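Local coordinates for protein putative uronate isomerase (Thermotoga maritima, PDB 4NAR) that may act as a lactate racemase, interconverting the two enantiomers of lactate, although this activity is only tentatively assigned, at residues Glu17-Leu22 and Phe219-Val224; Leu47-Leu52 and Phe146-Thr151; Ile165-Pro168 and Glu174-Asp177; Val176-Trp181 and Arg200-Arg205. One frame throughout, in Å; residues are numbered along the deposited sequence.

Contact 1 (Glu17-Leu22 and Phe219-Val224)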
# COMPACT_ATOMS: atom_id res chain seq x y z
N GLU A 17 19.32 -0.03 -20.20
CA GLU A 17 19.06 -0.46 -21.57
C GLU A 17 17.56 -0.42 -21.87
O GLU A 17 17.14 0.02 -22.94
CB GLU A 17 19.64 -1.86 -21.84
CG GLU A 17 19.08 -2.57 -23.09
CD GLU A 17 19.60 -2.00 -24.43
OE1 GLU A 17 20.65 -2.47 -24.92
OE2 GLU A 17 18.93 -1.10 -25.00
N GLY A 18 16.76 -0.88 -20.92
CA GLY A 18 15.31 -0.82 -21.04
C GLY A 18 14.80 0.60 -21.11
O GLY A 18 14.00 0.94 -21.99
N LEU A 19 15.26 1.45 -20.20
CA LEU A 19 14.83 2.84 -20.15
C LEU A 19 15.29 3.64 -21.37
O LEU A 19 14.57 4.51 -21.86
CB LEU A 19 15.29 3.52 -18.85
CG LEU A 19 14.75 2.88 -17.56
CD1 LEU A 19 15.24 3.64 -16.32
CD2 LEU A 19 13.22 2.76 -17.55
N SER A 20 16.50 3.33 -21.84
CA SER A 20 17.01 3.99 -23.04
C SER A 20 16.08 3.67 -24.20
O SER A 20 15.68 4.55 -24.97
CB SER A 20 18.43 3.51 -23.36
OG SER A 20 19.15 4.50 -24.08
N LYS A 21 15.72 2.39 -24.30
CA LYS A 21 14.83 1.90 -25.33
C LYS A 21 13.48 2.63 -25.29
O LYS A 21 13.02 3.17 -26.31
CB LYS A 21 14.63 0.39 -25.15
CG LYS A 21 13.72 -0.27 -26.17
CD LYS A 21 13.66 -1.79 -25.94
CE LYS A 21 12.77 -2.48 -26.98
NZ LYS A 21 12.40 -3.87 -26.58
N LEU A 22 12.87 2.68 -24.11
CA LEU A 22 11.59 3.37 -23.91
C LEU A 22 11.63 4.87 -24.29
O LEU A 22 10.70 5.37 -24.94
CB LEU A 22 11.13 3.19 -22.46
CG LEU A 22 10.14 4.21 -21.88
CD1 LEU A 22 8.72 3.92 -22.35
CD2 LEU A 22 10.23 4.18 -20.37
N PHE A 219 2.89 5.44 -19.08
CA PHE A 219 3.67 4.22 -18.93
C PHE A 219 3.61 3.65 -17.55
O PHE A 219 3.55 4.38 -16.56
CB PHE A 219 5.12 4.46 -19.37
CG PHE A 219 5.22 4.95 -20.78
CD1 PHE A 219 5.17 4.06 -21.85
CD2 PHE A 219 5.28 6.32 -21.05
CE1 PHE A 219 5.22 4.51 -23.17
CE2 PHE A 219 5.33 6.79 -22.38
CZ PHE A 219 5.30 5.88 -23.44
N THR A 220 3.58 2.33 -17.49
CA THR A 220 3.75 1.65 -16.22
C THR A 220 5.13 1.03 -16.19
O THR A 220 5.58 0.39 -17.15
CB THR A 220 2.66 0.57 -15.97
OG1 THR A 220 2.98 -0.12 -14.75
CG2 THR A 220 2.58 -0.45 -17.13
N LEU A 221 5.83 1.27 -15.09
CA LEU A 221 7.13 0.68 -14.85
C LEU A 221 6.96 -0.09 -13.54
O LEU A 221 7.12 0.47 -12.45
CB LEU A 221 8.21 1.78 -14.78
CG LEU A 221 8.30 2.64 -16.05
CD1 LEU A 221 7.34 3.83 -16.03
CD2 LEU A 221 9.72 3.13 -16.32
N ASN A 222 6.57 -1.36 -13.67
CA ASN A 222 6.12 -2.18 -12.55
C ASN A 222 7.29 -3.01 -12.00
O ASN A 222 7.76 -3.97 -12.63
CB ASN A 222 4.96 -3.07 -13.03
CG ASN A 222 4.15 -3.67 -11.87
OD1 ASN A 222 4.65 -3.83 -10.75
ND2 ASN A 222 2.88 -3.99 -12.14
N MSE A 223 7.76 -2.63 -10.82
CA MSE A 223 8.91 -3.27 -10.20
C MSE A 223 8.53 -4.50 -9.39
O MSE A 223 7.45 -4.57 -8.79
CB MSE A 223 9.58 -2.28 -9.24
CG MSE A 223 10.23 -1.07 -9.89
SE MSE A 223 10.83 0.18 -8.51
CE MSE A 223 9.15 0.55 -7.62
N VAL A 224 9.43 -5.48 -9.36
CA VAL A 224 9.35 -6.58 -8.40
C VAL A 224 10.74 -6.77 -7.79
O VAL A 224 11.76 -6.69 -8.49
CB VAL A 224 8.83 -7.89 -9.06
CG1 VAL A 224 8.57 -8.95 -8.01
CG2 VAL A 224 7.56 -7.63 -9.85

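Contact 2 (Leu47-Leu52 and Phe146-Thr151). With ACT (acetate ion), chain E.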
# COMPACT_ATOMS: atom_id res chain seq x y z
N LEU A 47 16.99 3.89 -8.89
CA LEU A 47 17.66 3.40 -10.09
C LEU A 47 16.83 3.70 -11.34
O LEU A 47 17.38 3.91 -12.42
CB LEU A 47 17.93 1.89 -10.01
CG LEU A 47 18.92 1.30 -8.99
CD1 LEU A 47 18.92 -0.24 -9.09
CD2 LEU A 47 20.34 1.83 -9.18
N VAL A 48 15.51 3.69 -11.20
CA VAL A 48 14.65 3.91 -12.36
C VAL A 48 14.50 5.40 -12.66
O VAL A 48 14.74 5.86 -13.80
CB VAL A 48 13.24 3.31 -12.13
CG1 VAL A 48 12.36 3.46 -13.38
CG2 VAL A 48 13.35 1.86 -11.73
N ALA A 49 14.12 6.16 -11.64
CA ALA A 49 13.86 7.59 -11.78
C ALA A 49 15.08 8.37 -12.27
O ALA A 49 15.00 9.13 -13.24
CB ALA A 49 13.38 8.16 -10.47
N LYS A 50 16.22 8.19 -11.60
CA LYS A 50 17.41 8.96 -11.94
C LYS A 50 17.89 8.68 -13.37
O LYS A 50 18.35 9.59 -14.06
CB LYS A 50 18.52 8.73 -10.90
CG LYS A 50 19.58 7.70 -11.28
CD LYS A 50 20.47 7.34 -10.09
CE LYS A 50 21.65 6.47 -10.53
NZ LYS A 50 22.22 5.72 -9.37
N ASN A 51 17.76 7.43 -13.83
CA ASN A 51 18.20 7.09 -15.18
C ASN A 51 17.21 7.56 -16.22
O ASN A 51 17.62 8.06 -17.27
CB ASN A 51 18.50 5.59 -15.31
CG ASN A 51 19.84 5.22 -14.71
OD1 ASN A 51 20.88 5.77 -15.11
ND2 ASN A 51 19.83 4.31 -13.73
N LEU A 52 15.92 7.42 -15.92
CA LEU A 52 14.87 7.95 -16.78
C LEU A 52 15.09 9.44 -17.03
O LEU A 52 15.02 9.90 -18.17
CB LEU A 52 13.50 7.75 -16.13
CG LEU A 52 12.28 8.06 -16.99
CD1 LEU A 52 12.27 7.18 -18.24
CD2 LEU A 52 11.02 7.85 -16.18
N PHE A 146 4.94 8.76 -16.38
CA PHE A 146 5.59 7.51 -16.04
C PHE A 146 5.19 7.15 -14.63
O PHE A 146 5.43 7.91 -13.70
CB PHE A 146 7.10 7.68 -16.11
CG PHE A 146 7.57 8.20 -17.44
CD1 PHE A 146 7.82 9.55 -17.62
CD2 PHE A 146 7.74 7.34 -18.52
CE1 PHE A 146 8.25 10.04 -18.85
CE2 PHE A 146 8.17 7.82 -19.75
CZ PHE A 146 8.43 9.17 -19.91
N PHE A 147 4.57 6.00 -14.47
CA PHE A 147 4.18 5.56 -13.14
C PHE A 147 5.15 4.44 -12.72
O PHE A 147 5.08 3.32 -13.25
CB PHE A 147 2.75 5.00 -13.16
CG PHE A 147 1.69 6.00 -13.58
CD1 PHE A 147 0.89 6.63 -12.63
CD2 PHE A 147 1.46 6.27 -14.94
CE1 PHE A 147 -0.12 7.53 -13.02
CE2 PHE A 147 0.46 7.16 -15.34
CZ PHE A 147 -0.33 7.79 -14.38
N ILE A 148 6.04 4.74 -11.78
CA ILE A 148 6.95 3.72 -11.26
C ILE A 148 6.27 3.10 -10.04
O ILE A 148 6.22 3.69 -8.95
CB ILE A 148 8.32 4.31 -10.86
CG1 ILE A 148 8.88 5.16 -12.01
CG2 ILE A 148 9.29 3.20 -10.47
CD1 ILE A 148 10.15 5.94 -11.66
N ASN A 149 5.72 1.90 -10.22
CA ASN A 149 4.99 1.25 -9.14
C ASN A 149 5.68 -0.05 -8.73
O ASN A 149 6.62 -0.48 -9.39
CB ASN A 149 3.54 1.01 -9.58
CG ASN A 149 3.46 0.28 -10.93
OD1 ASN A 149 3.26 -0.94 -10.97
ND2 ASN A 149 3.61 1.02 -12.05
N GLY A 150 5.23 -0.68 -7.65
CA GLY A 150 5.88 -1.89 -7.18
C GLY A 150 4.87 -2.92 -6.69
O GLY A 150 3.84 -2.56 -6.07
N THR A 151 5.18 -4.19 -6.95
CA THR A 151 4.22 -5.27 -6.70
C THR A 151 4.66 -6.23 -5.59
O THR A 151 5.75 -6.82 -5.64
CB THR A 151 3.88 -6.06 -7.99
OG1 THR A 151 3.22 -5.19 -8.93
CG2 THR A 151 2.98 -7.25 -7.67
C ACT E . 1.87 1.09 -5.51
O ACT E . 1.11 0.15 -5.18
OXT ACT E . 2.75 0.77 -6.33
CH3 ACT E . 1.71 2.47 -4.93

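Contact 3 (Ile165-Pro168 and Glu174-Asp177)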
# COMPACT_ATOMS: atom_id res chain seq x y z
N ILE A 165 -1.15 2.36 -7.82
CA ILE A 165 -0.47 3.64 -7.73
C ILE A 165 -1.40 4.81 -8.09
O ILE A 165 -1.19 5.94 -7.63
CB ILE A 165 0.80 3.68 -8.58
CG1 ILE A 165 1.60 4.95 -8.27
CG2 ILE A 165 0.47 3.58 -10.06
CD1 ILE A 165 3.08 4.87 -8.67
N VAL A 166 -2.42 4.56 -8.91
CA VAL A 166 -3.38 5.62 -9.21
C VAL A 166 -4.40 5.71 -8.08
O VAL A 166 -4.65 6.78 -7.53
CB VAL A 166 -4.10 5.39 -10.56
CG1 VAL A 166 -5.09 6.53 -10.82
CG2 VAL A 166 -3.10 5.26 -11.71
N ILE A 167 -4.99 4.56 -7.73
CA ILE A 167 -5.95 4.46 -6.63
C ILE A 167 -5.48 3.35 -5.69
O ILE A 167 -5.43 2.19 -6.12
CB ILE A 167 -7.35 4.08 -7.13
CG1 ILE A 167 -7.82 5.08 -8.20
CG2 ILE A 167 -8.35 4.05 -5.97
CD1 ILE A 167 -9.08 4.68 -8.89
N PRO A 168 -5.18 3.68 -4.41
CA PRO A 168 -5.41 4.98 -3.75
C PRO A 168 -4.34 6.05 -3.96
O PRO A 168 -4.56 7.18 -3.51
CB PRO A 168 -5.39 4.61 -2.25
CG PRO A 168 -4.37 3.47 -2.19
CD PRO A 168 -4.65 2.67 -3.47
N GLU A 174 -13.65 9.09 -1.33
CA GLU A 174 -14.84 8.30 -1.62
C GLU A 174 -14.49 6.95 -2.23
O GLU A 174 -14.91 5.91 -1.70
CB GLU A 174 -15.83 9.04 -2.52
CG GLU A 174 -16.23 10.41 -2.02
CD GLU A 174 -15.31 11.50 -2.58
OE1 GLU A 174 -14.07 11.26 -2.69
OE2 GLU A 174 -15.84 12.60 -2.91
N VAL A 175 -13.72 6.96 -3.32
CA VAL A 175 -13.41 5.72 -4.00
C VAL A 175 -12.51 4.81 -3.14
O VAL A 175 -12.63 3.58 -3.17
CB VAL A 175 -12.80 5.97 -5.41
CG1 VAL A 175 -11.47 6.76 -5.31
CG2 VAL A 175 -12.65 4.66 -6.19
N VAL A 176 -11.63 5.43 -2.36
CA VAL A 176 -10.69 4.69 -1.52
C VAL A 176 -11.42 4.02 -0.32
O VAL A 176 -11.13 2.87 0.04
CB VAL A 176 -9.51 5.58 -1.08
CG1 VAL A 176 -8.66 4.90 0.02
CG2 VAL A 176 -8.65 5.98 -2.33
N ASP A 177 -12.37 4.74 0.28
CA ASP A 177 -13.20 4.17 1.33
C ASP A 177 -13.92 2.93 0.81
O ASP A 177 -13.96 1.88 1.48
CB ASP A 177 -14.25 5.18 1.81
CG ASP A 177 -13.68 6.21 2.80
OD1 ASP A 177 -12.44 6.41 2.86
OD2 ASP A 177 -14.50 6.84 3.52

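Contact 4 (Val176-Trp181 and Arg200-Arg205). With SO4 (sulfate ion), chain B.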
# COMPACT_ATOMS: atom_id res chain seq x y z
N VAL A 176 -11.63 5.43 -2.36
CA VAL A 176 -10.69 4.69 -1.52
C VAL A 176 -11.42 4.02 -0.32
O VAL A 176 -11.13 2.87 0.04
CB VAL A 176 -9.51 5.58 -1.08
CG1 VAL A 176 -8.66 4.90 0.02
CG2 VAL A 176 -8.65 5.98 -2.33
N ASP A 177 -12.37 4.74 0.28
CA ASP A 177 -13.20 4.17 1.33
C ASP A 177 -13.92 2.93 0.81
O ASP A 177 -13.96 1.88 1.48
CB ASP A 177 -14.25 5.18 1.81
CG ASP A 177 -13.68 6.21 2.80
OD1 ASP A 177 -12.44 6.41 2.86
OD2 ASP A 177 -14.50 6.84 3.52
N THR A 178 -14.46 3.06 -0.40
CA THR A 178 -15.25 2.03 -1.05
C THR A 178 -14.43 0.77 -1.30
O THR A 178 -14.91 -0.34 -0.99
CB THR A 178 -15.81 2.52 -2.41
OG1 THR A 178 -16.73 3.59 -2.18
CG2 THR A 178 -16.51 1.38 -3.16
N PHE A 179 -13.23 0.90 -1.84
CA PHE A 179 -12.47 -0.33 -2.10
C PHE A 179 -11.97 -0.97 -0.80
O PHE A 179 -11.95 -2.20 -0.68
CB PHE A 179 -11.38 -0.16 -3.18
CG PHE A 179 -10.03 0.31 -2.67
CD1 PHE A 179 -9.20 -0.53 -1.93
CD2 PHE A 179 -9.56 1.56 -3.02
CE1 PHE A 179 -7.95 -0.11 -1.49
CE2 PHE A 179 -8.30 2.00 -2.60
CZ PHE A 179 -7.49 1.16 -1.83
N HIS A 180 -11.57 -0.14 0.16
CA HIS A 180 -11.13 -0.67 1.45
C HIS A 180 -12.25 -1.47 2.13
O HIS A 180 -12.01 -2.54 2.69
CB HIS A 180 -10.61 0.44 2.36
CG HIS A 180 -9.18 0.81 2.10
ND1 HIS A 180 -8.13 -0.05 2.35
CD2 HIS A 180 -8.63 1.96 1.63
CE1 HIS A 180 -6.99 0.54 2.03
NE2 HIS A 180 -7.27 1.76 1.59
N TRP A 181 -13.47 -0.94 2.08
CA TRP A 181 -14.60 -1.62 2.70
C TRP A 181 -14.98 -2.89 1.94
O TRP A 181 -15.28 -3.92 2.56
CB TRP A 181 -15.80 -0.68 2.81
CG TRP A 181 -16.90 -1.25 3.67
CD1 TRP A 181 -18.16 -1.60 3.26
CD2 TRP A 181 -16.83 -1.55 5.07
NE1 TRP A 181 -18.88 -2.09 4.32
CE2 TRP A 181 -18.08 -2.08 5.45
CE3 TRP A 181 -15.83 -1.42 6.05
CZ2 TRP A 181 -18.37 -2.48 6.76
CZ3 TRP A 181 -16.12 -1.82 7.36
CH2 TRP A 181 -17.38 -2.34 7.70
N ARG A 200 -9.62 -4.77 -6.47
CA ARG A 200 -8.96 -4.76 -7.76
C ARG A 200 -10.00 -4.49 -8.89
O ARG A 200 -9.75 -3.72 -9.83
CB ARG A 200 -8.21 -6.10 -7.90
CG ARG A 200 -6.82 -6.06 -8.51
CD ARG A 200 -5.75 -5.38 -7.64
NE ARG A 200 -5.02 -4.44 -8.49
CZ ARG A 200 -3.81 -3.91 -8.26
NH1 ARG A 200 -3.09 -4.20 -7.18
NH2 ARG A 200 -3.33 -3.06 -9.16
N LYS A 201 -11.20 -5.07 -8.78
CA LYS A 201 -12.29 -4.74 -9.72
C LYS A 201 -12.69 -3.27 -9.70
O LYS A 201 -12.87 -2.65 -10.76
CB LYS A 201 -13.53 -5.59 -9.45
CG LYS A 201 -13.42 -7.04 -9.92
CD LYS A 201 -14.64 -7.85 -9.46
CE LYS A 201 -14.69 -9.21 -10.14
NZ LYS A 201 -13.55 -10.05 -9.68
N ILE A 202 -12.86 -2.72 -8.49
CA ILE A 202 -13.21 -1.31 -8.31
C ILE A 202 -12.12 -0.39 -8.89
O ILE A 202 -12.40 0.58 -9.61
CB ILE A 202 -13.40 -0.97 -6.81
CG1 ILE A 202 -14.65 -1.66 -6.26
CG2 ILE A 202 -13.50 0.53 -6.60
CD1 ILE A 202 -14.80 -1.52 -4.75
N ILE A 203 -10.87 -0.73 -8.56
CA ILE A 203 -9.72 0.04 -8.99
C ILE A 203 -9.63 0.08 -10.51
O ILE A 203 -9.40 1.15 -11.10
CB ILE A 203 -8.41 -0.52 -8.38
CG1 ILE A 203 -8.30 -0.10 -6.91
CG2 ILE A 203 -7.17 -0.06 -9.18
CD1 ILE A 203 -7.13 -0.74 -6.18
N ASN A 204 -9.80 -1.09 -11.14
CA ASN A 204 -9.71 -1.19 -12.60
C ASN A 204 -10.85 -0.45 -13.28
O ASN A 204 -10.64 0.24 -14.29
CB ASN A 204 -9.70 -2.64 -13.06
CG ASN A 204 -8.42 -3.39 -12.66
OD1 ASN A 204 -7.44 -2.79 -12.14
ND2 ASN A 204 -8.41 -4.71 -12.90
N ARG A 205 -12.05 -0.58 -12.73
CA ARG A 205 -13.23 0.05 -13.32
C ARG A 205 -13.09 1.57 -13.30
O ARG A 205 -13.31 2.23 -14.31
CB ARG A 205 -14.50 -0.40 -12.59
CG ARG A 205 -15.78 0.32 -13.02
CD ARG A 205 -16.08 0.16 -14.51
NE ARG A 205 -17.34 0.80 -14.90
CZ ARG A 205 -17.43 1.86 -15.71
NH1 ARG A 205 -16.32 2.40 -16.23
NH2 ARG A 205 -18.62 2.38 -16.01
S SO4 B . -4.35 4.22 2.20
O1 SO4 B . -5.06 3.47 1.15
O2 SO4 B . -3.43 5.18 1.56
O3 SO4 B . -5.32 4.92 3.04
O4 SO4 B . -3.57 3.28 3.03

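Contact 1 (Glu17-Leu22 and Phe219-Val224)
Leu22 lays a methyl on the ring of Phe219 where helix 12-24 packs against one face of the mixed beta sheet, the layered arrangement of an alpha/beta fold. Residues 17-22 of the helix run nearly antiparallel to residues 219-224 of strand 217-227. With CG of Leu22 anti to the backbone N (chi1 158°), its CD1 reaches the ring and stands 3.8 Å from the centroid of Phe219, 21° off the normal. This is a CH-pi contact over the face, displaced toward the CD1-CE1 rim, and a flat, apolar ring suits a methyl arriving from above. Packing is looser beside it, where CD2 of Leu22 stays 4.2 Å from CD2 of Leu221. Glu17 and Lys21, charged and exposed, belong to the water-facing flank of the helix, while the leucines are buried. Were Phe219 an alanine, CD1 of Leu22 would probably lose the surface it rests on and leave a gap under the helix, and the ring of Phe146 on the next strand, now nearly parallel to that of Phe219, would lose its neighbour. One turn earlier in the helix, two branched ends meet obliquely, CD2 of Leu19 lying 3.7 Å from CD2 of Leu221.

Contact 2 (Leu47-Leu52 and Phe146-Thr151)
In the beta-alpha-beta unit that joins parallel strands 31-36 and 63-68, the connecting helix 45-58 also reaches strand 144-150, where Val48, Ala49 and Leu52 meet Phe146 and Ile148. Ile148 is the residue that both Val48 and Ala49 touch. Its CG1 lies anti to the carbonyl carbon (chi1 -50°) and the chain is extended beyond, so that CD1 meets CG1 of Val48 tip to tip at 3.7 Å. The same CD1 comes within 4.0 Å of the backbone N of Ala49, an approach that the small alanine side chain permits. One turn on, CD2 of Leu52 sits over a face of the Phe146 ring, 4.0 Å from its centroid, in a CH-pi contact offset toward CG. Strand alternation directs Phe147 and Asn149 to the other face of the sheet. The amide of Asn149 is fastened there: its OD1 accepts from the N of Gly162, and its ND2 bonds Thr220 OG1 besides making a weak bond to Phe147 O. Nearby, Gly150 N gives a straight hydrogen bond (3.2 Å, 170°) to OXT of an acetate, probably from the crystallisation liquor, which Arg41 and the N of Gly161 also hold and which may only hint at a pocket. Apolar helix residues laid on alternate residues of a parallel strand are the mark of an open alpha/beta sheet.

Contact 3 (Ile165-Pro168 and Glu174-Asp177)
Ile167 holds CG1 anti to the carbonyl carbon (chi1 -55°), which leaves CG2 as the branch that meets Val175 and Val176 at the start of helix 173-186. Val176 in turn has CG1 anti to its backbone N (chi1 169°), and both its methyls are presented to Pro168. The closest touch lies here, CB of Pro168 standing 3.5 Å from CG2 of Val176, with CG1 of Val176 somewhat farther off at 4.0 Å. A cis peptide bond joins Ile167 to Pro168. It bends the loop sharply just where it passes the helix, bringing the CA atoms of Pro168 and Val176 to 5.7 Å. Packing is slacker around Ile167: its CG2 lies 4.1 Å from CG2 of Val176 and 4.2 Å from CG1 of Val175, whose side chain it crosses at about a right angle. Beta-branched residues suit this seat, since their methyls are held close to the backbone and give a short, stiff surface. No hydrogen bond crosses the contact, which is wholly apolar, while Glu174 on the same helical turn makes a salt bridge with Lys133. The loop lies between helix 198-213, where Ile167 rests on Ala206 and Ile210, and strand 144-150, where Ile165 packs on Phe147 and Asn149; on the helix side Val176 also touches Asn348 of helix 347-357.

Contact 4 (Val176-Trp181 and Arg200-Arg205)
NE2 of His180 donates a hydrogen bond to O1 of a bound sulfate, 2.8 Å long and nearly straight at 163°, beside an antiparallel helix pair in which Thr178 and Phe179 of helix 173-186 meet Ile202 and Ile203 of helix 198-213. O1 lies at the edge of the imidazole and in its plane; the sulfate is also held by Thr72, Trp283 and Asn348, and ND1 on the other side of the ring has a weak bond to Ser156 OG. CE1 of Phe179 stands 3.6 Å above the centre of the His180 ring, closing one face and limiting its rotation. Phe179 can do this because its CG lies between the backbone N and the carbonyl carbon (chi1 88°), a crowded position uncommon in helices. A phenylalanine in place of His180 would probably leave sulfate O1 without its NE2 donor and Ser156 OG without its weak partner ND1. Between the helices the contact is apolar. Thr178 turns its methyl to the partner while its OG1 bonds back to Glu174 O, so a threonine serves both needs. Ile203 adds a looser touch, its CG1 4.4 Å from CD2 of Phe179, approaching obliquely. The slender end of Ile202 fits closely against the neighbouring helix: its CD1 lies 3.7 Å from CG2 of Thr178 and 3.7 Å from CA of Phe179.

In the fold
Contacts 1 and 2 lie side by side, centres about 7 Å apart, on one face of the sheet. Their strands are probably joined by hydrogen bonds, Met223 N to Asn149 O (2.8 Å) and one between Asn222 OD1 and Thr151 OG1 (2.7 Å). Contact 3 approaches from the other face, where CG2 of Val166 packs 4.0 Å from CE1 of Phe147. It continues into contact 4, about 7 Å away between centres, through the shared Val176 and through Pro168 CD, 3.6 Å from Phe179 CZ. The acetate by contact 2 and the sulfate beside contacts 3 and 4 are about 10 Å apart from carboxyl carbon to sulfur; both probably come from the crystallisation liquor, yet they may mark anion-binding parts of a pocket.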